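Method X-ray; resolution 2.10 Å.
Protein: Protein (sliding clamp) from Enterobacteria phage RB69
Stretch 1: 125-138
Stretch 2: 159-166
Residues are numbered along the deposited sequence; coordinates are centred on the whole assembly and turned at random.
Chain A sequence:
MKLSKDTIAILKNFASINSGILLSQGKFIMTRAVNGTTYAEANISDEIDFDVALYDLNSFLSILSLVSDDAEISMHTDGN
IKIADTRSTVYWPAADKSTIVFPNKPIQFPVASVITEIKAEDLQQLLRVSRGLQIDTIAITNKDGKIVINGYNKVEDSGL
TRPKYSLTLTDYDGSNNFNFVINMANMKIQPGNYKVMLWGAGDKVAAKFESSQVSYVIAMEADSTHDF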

ATOM      1  N   GLN A 125      15.820  -0.430  15.644  1.00 30.37           N
ATOM      2  CA  GLN A 125      15.033  -1.382  16.427  1.00 30.36           C
ATOM      3  C   GLN A 125      14.142  -0.681  17.441  1.00 30.42           C
ATOM      4  O   GLN A 125      12.983  -1.057  17.618  1.00 30.41           O
ATOM      5  CB  GLN A 125      15.927  -2.379  17.171  1.00 30.24           C
ATOM      6  CG  GLN A 125      15.116  -3.438  17.929  1.00 30.19           C
ATOM      7  CD  GLN A 125      15.985  -4.393  18.725  1.00 30.41           C
ATOM      8  OE1 GLN A 125      16.562  -4.020  19.743  1.00 30.49           O
ATOM      9  NE2 GLN A 125      16.084  -5.632  18.260  1.00 30.06           N
ATOM     10  N   LEU A 126      14.690   0.324  18.116  1.00 30.52           N
ATOM     11  CA  LEU A 126      13.925   1.081  19.105  1.00 31.08           C
ATOM     12  C   LEU A 126      12.677   1.686  18.454  1.00 31.63           C
ATOM     13  O   LEU A 126      11.581   1.617  19.002  1.00 31.23           O
ATOM     14  CB  LEU A 126      14.782   2.205  19.696  1.00 30.35           C
ATOM     15  CG  LEU A 126      14.046   3.185  20.620  1.00 30.21           C
ATOM     16  CD1 LEU A 126      13.578   2.455  21.864  1.00 29.55           C
ATOM     17  CD2 LEU A 126      14.962   4.351  20.989  1.00 30.12           C
ATOM     18  N   LEU A 127      12.856   2.281  17.280  1.00 32.43           N
ATOM     19  CA  LEU A 127      11.747   2.894  16.564  1.00 33.95           C
ATOM     20  C   LEU A 127      10.764   1.846  16.027  1.00 34.74           C
ATOM     21  O   LEU A 127       9.552   2.047  16.063  1.00 34.74           O
ATOM     22  CB  LEU A 127      12.285   3.762  15.417  1.00 33.80           C
ATOM     23  CG  LEU A 127      12.893   5.117  15.801  1.00 34.04           C
ATOM     24  CD1 LEU A 127      13.846   4.972  16.964  1.00 34.43           C
ATOM     25  CD2 LEU A 127      13.601   5.710  14.600  1.00 34.21           C
ATOM     26  N   ARG A 128      11.293   0.726  15.545  1.00 36.00           N
ATOM     27  CA  ARG A 128      10.459  -0.339  15.001  1.00 37.09           C
ATOM     28  C   ARG A 128       9.587  -0.978  16.074  1.00 37.59           C
ATOM     29  O   ARG A 128       8.374  -1.087  15.916  1.00 37.70           O
ATOM     30  CB  ARG A 128      11.324  -1.440  14.371  1.00 37.86           C
ATOM     31  CG  ARG A 128      12.170  -1.045  13.158  1.00 38.85           C
ATOM     32  CD  ARG A 128      11.353  -0.827  11.907  1.00 39.43           C
ATOM     33  NE  ARG A 128      12.203  -0.568  10.744  1.00 39.87           N
ATOM     34  CZ  ARG A 128      12.896  -1.497  10.090  1.00 40.49           C
ATOM     35  NH1 ARG A 128      12.850  -2.769  10.474  1.00 40.77           N
ATOM     36  NH2 ARG A 128      13.647  -1.154   9.053  1.00 40.60           N
ATOM     37  N   VAL A 129      10.207  -1.406  17.168  1.00 38.16           N
ATOM     38  CA  VAL A 129       9.467  -2.070  18.230  1.00 38.91           C
ATOM     39  C   VAL A 129       8.599  -1.138  19.088  1.00 39.37           C
ATOM     40  O   VAL A 129       7.568  -1.559  19.615  1.00 39.21           O
ATOM     41  CB  VAL A 129      10.422  -2.873  19.142  1.00 38.91           C
ATOM     42  CG1 VAL A 129      11.234  -1.934  20.010  1.00 39.07           C
ATOM     43  CG2 VAL A 129       9.630  -3.844  19.991  1.00 39.17           C
ATOM     44  N   SER A 130       8.998   0.122  19.224  1.00 39.89           N
ATOM     45  CA  SER A 130       8.212   1.061  20.020  1.00 40.52           C
ATOM     46  C   SER A 130       6.766   1.120  19.535  1.00 40.88           C
ATOM     47  O   SER A 130       5.831   1.123  20.333  1.00 40.87           O
ATOM     48  CB  SER A 130       8.827   2.463  19.971  1.00 40.54           C
ATOM     49  OG  SER A 130       9.907   2.574  20.889  1.00 40.79           O
ATOM     50  N   ARG A 131       6.588   1.159  18.220  1.00 41.39           N
ATOM     51  CA  ARG A 131       5.257   1.213  17.635  1.00 41.59           C
ATOM     52  C   ARG A 131       4.443  -0.055  17.891  1.00 41.20           C
ATOM     53  O   ARG A 131       3.228   0.004  18.058  1.00 41.19           O
ATOM     54  CB  ARG A 131       5.358   1.467  16.122  1.00 42.68           C
ATOM     55  CG  ARG A 131       5.410   2.940  15.743  1.00 44.04           C
ATOM     56  CD  ARG A 131       6.753   3.367  15.166  1.00 45.34           C
ATOM     57  NE  ARG A 131       7.091   2.669  13.924  1.00 46.52           N
ATOM     58  CZ  ARG A 131       8.097   3.025  13.124  1.00 47.14           C
ATOM     59  NH1 ARG A 131       8.867   4.060  13.439  1.00 47.26           N
ATOM     60  NH2 ARG A 131       8.352   2.330  12.021  1.00 47.25           N
ATOM     61  N   GLY A 132       5.118  -1.199  17.923  1.00 40.94           N
ATOM     62  CA  GLY A 132       4.431  -2.463  18.142  1.00 40.20           C
ATOM     63  C   GLY A 132       4.042  -2.778  19.575  1.00 39.77           C
ATOM     64  O   GLY A 132       3.173  -3.621  19.811  1.00 39.64           O
ATOM     65  N   LEU A 133       4.685  -2.111  20.533  1.00 39.36           N
ATOM     66  CA  LEU A 133       4.405  -2.321  21.954  1.00 39.01           C
ATOM     67  C   LEU A 133       3.798  -1.066  22.574  1.00 38.63           C
ATOM     68  O   LEU A 133       3.754  -0.930  23.794  1.00 38.66           O
ATOM     69  CB  LEU A 133       5.693  -2.666  22.708  1.00 39.38           C
ATOM     70  CG  LEU A 133       6.413  -3.979  22.400  1.00 39.49           C
ATOM     71  CD1 LEU A 133       7.776  -3.984  23.077  1.00 39.54           C
ATOM     72  CD2 LEU A 133       5.566  -5.144  22.880  1.00 39.57           C
ATOM     73  N   GLN A 134       3.334  -0.160  21.724  1.00 38.28           N
ATOM     74  CA  GLN A 134       2.743   1.100  22.161  1.00 38.23           C
ATOM     75  C   GLN A 134       3.639   1.845  23.136  1.00 37.72           C
ATOM     76  O   GLN A 134       3.177   2.343  24.164  1.00 37.60           O
ATOM     77  CB  GLN A 134       1.373   0.887  22.815  1.00 38.68           C
ATOM     78  CG  GLN A 134       0.339   0.201  21.943  1.00 39.38           C
ATOM     79  CD  GLN A 134       0.409  -1.298  22.070  1.00 39.71           C
ATOM     80  OE1 GLN A 134       0.221  -1.841  23.156  1.00 40.06           O
ATOM     81  NE2 GLN A 134       0.686  -1.980  20.963  1.00 40.16           N
ATOM     82  N   ILE A 135       4.929   1.902  22.826  1.00 37.09           N
ATOM     83  CA  ILE A 135       5.861   2.625  23.676  1.00 36.35           C
ATOM     84  C   ILE A 135       5.748   4.083  23.250  1.00 35.83           C
ATOM     85  O   ILE A 135       6.085   4.432  22.121  1.00 35.67           O
ATOM     86  CB  ILE A 135       7.312   2.131  23.481  1.00 36.40           C
ATOM     87  CG1 ILE A 135       7.424   0.666  23.918  1.00 36.28           C
ATOM     88  CG2 ILE A 135       8.275   3.009  24.286  1.00 36.51           C
ATOM     89  CD1 ILE A 135       8.805   0.061  23.770  1.00 36.00           C
ATOM     90  N   ASP A 136       5.250   4.926  24.148  1.00 35.41           N
ATOM     91  CA  ASP A 136       5.082   6.340  23.847  1.00 34.87           C
ATOM     92  C   ASP A 136       6.114   7.211  24.558  1.00 34.47           C
ATOM     93  O   ASP A 136       6.158   8.430  24.356  1.00 34.29           O
ATOM     94  CB  ASP A 136       3.672   6.787  24.235  1.00 35.55           C
ATOM     95  CG  ASP A 136       3.391   6.618  25.720  1.00 36.04           C
ATOM     96  OD1 ASP A 136       4.199   5.966  26.416  1.00 36.46           O
ATOM     97  OD2 ASP A 136       2.346   7.125  26.190  1.00 36.78           O
ATOM     98  N   THR A 137       6.949   6.592  25.384  1.00 33.59           N
ATOM     99  CA  THR A 137       7.959   7.334  26.118  1.00 33.29           C
ATOM    100  C   THR A 137       9.143   6.454  26.475  1.00 32.91           C
ATOM    101  O   THR A 137       8.977   5.287  26.832  1.00 32.91           O
ATOM    102  CB  THR A 137       7.389   7.899  27.428  1.00 33.60           C
ATOM    103  OG1 THR A 137       7.120   6.817  28.324  1.00 34.47           O
ATOM    104  CG2 THR A 137       6.089   8.652  27.182  1.00 33.54           C
ATOM    105  N   ILE A 138      10.342   7.014  26.372  1.00 32.27           N
ATOM    106  CA  ILE A 138      11.548   6.279  26.720  1.00 31.94           C
ATOM    107  C   ILE A 138      12.282   7.051  27.805  1.00 31.95           C
ATOM    108  O   ILE A 138      12.071   8.251  27.975  1.00 31.88           O
ATOM    109  CB  ILE A 138      12.507   6.113  25.517  1.00 31.57           C
ATOM    110  CG1 ILE A 138      12.996   7.480  25.047  1.00 31.66           C
ATOM    111  CG2 ILE A 138      11.804   5.386  24.387  1.00 31.70           C
ATOM    112  CD1 ILE A 138      14.105   7.414  24.024  1.00 31.47           C
ATOM    113  N   GLY A 159       3.647   5.952  35.941  1.00 45.00           N
ATOM    114  CA  GLY A 159       4.883   6.189  36.677  1.00 44.24           C
ATOM    115  C   GLY A 159       6.175   5.668  36.064  1.00 43.75           C
ATOM    116  O   GLY A 159       7.250   5.806  36.659  1.00 43.51           O
ATOM    117  N   LEU A 160       6.078   5.073  34.877  1.00 43.20           N
ATOM    118  CA  LEU A 160       7.244   4.528  34.183  1.00 42.57           C
ATOM    119  C   LEU A 160       8.029   3.563  35.054  1.00 41.99           C
ATOM    120  O   LEU A 160       9.205   3.788  35.333  1.00 41.76           O
ATOM    121  CB  LEU A 160       8.169   5.657  33.718  1.00 42.72           C
ATOM    122  CG  LEU A 160       7.692   6.521  32.549  1.00 42.97           C
ATOM    123  CD1 LEU A 160       6.382   7.192  32.894  1.00 43.11           C
ATOM    124  CD2 LEU A 160       8.752   7.566  32.229  1.00 43.14           C
ATOM    125  N   THR A 161       7.380   2.484  35.474  1.00 41.58           N
ATOM    126  CA  THR A 161       8.033   1.492  36.323  1.00 41.19           C
ATOM    127  C   THR A 161       7.992   0.099  35.710  1.00 40.86           C
ATOM    128  O   THR A 161       8.528  -0.860  36.272  1.00 40.97           O
ATOM    129  CB  THR A 161       7.378   1.421  37.717  1.00 41.31           C
ATOM    130  OG1 THR A 161       6.044   0.914  37.592  1.00 41.27           O
ATOM    131  CG2 THR A 161       7.331   2.796  38.355  1.00 41.35           C
ATOM    132  N   ARG A 162       7.343  -0.015  34.558  1.00 40.40           N
ATOM    133  CA  ARG A 162       7.242  -1.298  33.882  1.00 39.78           C
ATOM    134  C   ARG A 162       7.711  -1.181  32.439  1.00 38.97           C
ATOM    135  O   ARG A 162       6.919  -0.954  31.527  1.00 38.73           O
ATOM    136  CB  ARG A 162       5.798  -1.813  33.936  1.00 40.42           C
ATOM    137  CG  ARG A 162       5.302  -2.076  35.356  1.00 41.26           C
ATOM    138  CD  ARG A 162       3.900  -2.689  35.390  1.00 42.11           C
ATOM    139  NE  ARG A 162       2.839  -1.745  35.033  1.00 42.89           N
ATOM    140  CZ  ARG A 162       2.537  -0.651  35.731  1.00 43.39           C
ATOM    141  NH1 ARG A 162       3.214  -0.345  36.835  1.00 43.72           N
ATOM    142  NH2 ARG A 162       1.543   0.135  35.332  1.00 43.43           N
ATOM    143  N   PRO A 163       9.024  -1.326  32.215  1.00 38.27           N
ATOM    144  CA  PRO A 163       9.549  -1.229  30.853  1.00 37.55           C
ATOM    145  C   PRO A 163       9.120  -2.409  29.995  1.00 36.95           C
ATOM    146  O   PRO A 163       9.140  -3.558  30.438  1.00 36.83           O
ATOM    147  CB  PRO A 163      11.056  -1.191  31.070  1.00 37.66           C
ATOM    148  CG  PRO A 163      11.223  -2.053  32.283  1.00 38.13           C
ATOM    149  CD  PRO A 163      10.113  -1.553  33.180  1.00 38.05           C
ATOM    150  N   LYS A 164       8.726  -2.113  28.765  1.00 36.36           N
ATOM    151  CA  LYS A 164       8.304  -3.137  27.824  1.00 35.87           C
ATOM    152  C   LYS A 164       9.478  -3.432  26.902  1.00 35.31           C
ATOM    153  O   LYS A 164       9.484  -4.425  26.172  1.00 34.76           O
ATOM    154  CB  LYS A 164       7.106  -2.632  27.020  1.00 36.12           C
ATOM    155  CG  LYS A 164       5.981  -2.097  27.906  1.00 36.59           C
ATOM    156  CD  LYS A 164       4.702  -1.856  27.127  1.00 36.83           C
ATOM    157  CE  LYS A 164       4.088  -3.169  26.663  1.00 36.99           C
ATOM    158  NZ  LYS A 164       2.839  -2.959  25.882  1.00 37.23           N
ATOM    159  N   TYR A 165      10.479  -2.557  26.958  1.00 35.09           N
ATOM    160  CA  TYR A 165      11.675  -2.694  26.141  1.00 34.88           C
ATOM    161  C   TYR A 165      12.898  -2.075  26.816  1.00 34.84           C
ATOM    162  O   TYR A 165      12.786  -1.114  27.590  1.00 34.93           O
ATOM    163  CB  TYR A 165      11.453  -2.025  24.789  1.00 35.19           C
ATOM    164  CG  TYR A 165      12.635  -2.095  23.852  1.00 35.34           C
ATOM    165  CD1 TYR A 165      12.977  -3.282  23.214  1.00 35.43           C
ATOM    166  CD2 TYR A 165      13.382  -0.956  23.565  1.00 35.46           C
ATOM    167  CE1 TYR A 165      14.031  -3.331  22.308  1.00 35.67           C
ATOM    168  CE2 TYR A 165      14.436  -0.993  22.665  1.00 35.45           C
ATOM    169  CZ  TYR A 165      14.752  -2.180  22.037  1.00 35.56           C
ATOM    170  OH  TYR A 165      15.784  -2.206  21.128  1.00 35.66           O
ATOM    171  N   SER A 166      14.068  -2.624  26.514  1.00 34.31           N
ATOM    172  CA  SER A 166      15.298  -2.118  27.096  1.00 34.08           C
ATOM    173  C   SER A 166      16.483  -2.301  26.159  1.00 33.52           C
ATOM    174  O   SER A 166      16.722  -3.389  25.653  1.00 33.02           O
ATOM    175  CB  SER A 166      15.571  -2.820  28.423  1.00 34.44           C
ATOM    176  OG  SER A 166      16.703  -2.255  29.049  1.00 35.28           O
TER

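This is a small, mostly apolar contact, burying 434 Å² over both sides, in which Tyr165 lies against a helix and the turn that follows it, with one hydrogen bond at its tip and another made by the neighbouring Lys164. Tyr165, with chi1 at 180° (t), points its CB toward the other stretch, and its ring lies against the helix. There Val129 CG1 sits over one face of the Tyr165 ring, 3.8 Å from that ring's centroid and only 10° off the normal, a CH-pi contact that a compact beta-branched side chain makes well. The buried Leu126 offers a methyl group, its CD1 packing 3.6 Å from Tyr165 CE2, and beyond the helix Ile135, whose CB points sideways, reaches in with its extended chain to bring CD1 within 3.5 Å of Tyr165 CB. A tyrosine suits this place because its ring offers an apolar surface to Val129 and Leu126 while its hydroxyl meets a polar group at the ring edge: Tyr165 OH donates to Gln125 OE1 at 2.4 Å, a very short hydrogen bond. The side-chain carbonyl of Gln125, on an extended chain (chi1 and chi2 both t), can accept from the phenol.

Lys164 is long enough to lie along Leu133, its CB 4.2 Å from Leu133 CD1, and still deliver its ammonium group to the backbone, where Lys164 NZ donates to Leu133 O at 3.1 Å. Farther along, Leu160 CG approaches Thr137 OG1 at 4.3 Å; this buried hydroxyl finds no polar partner in the model.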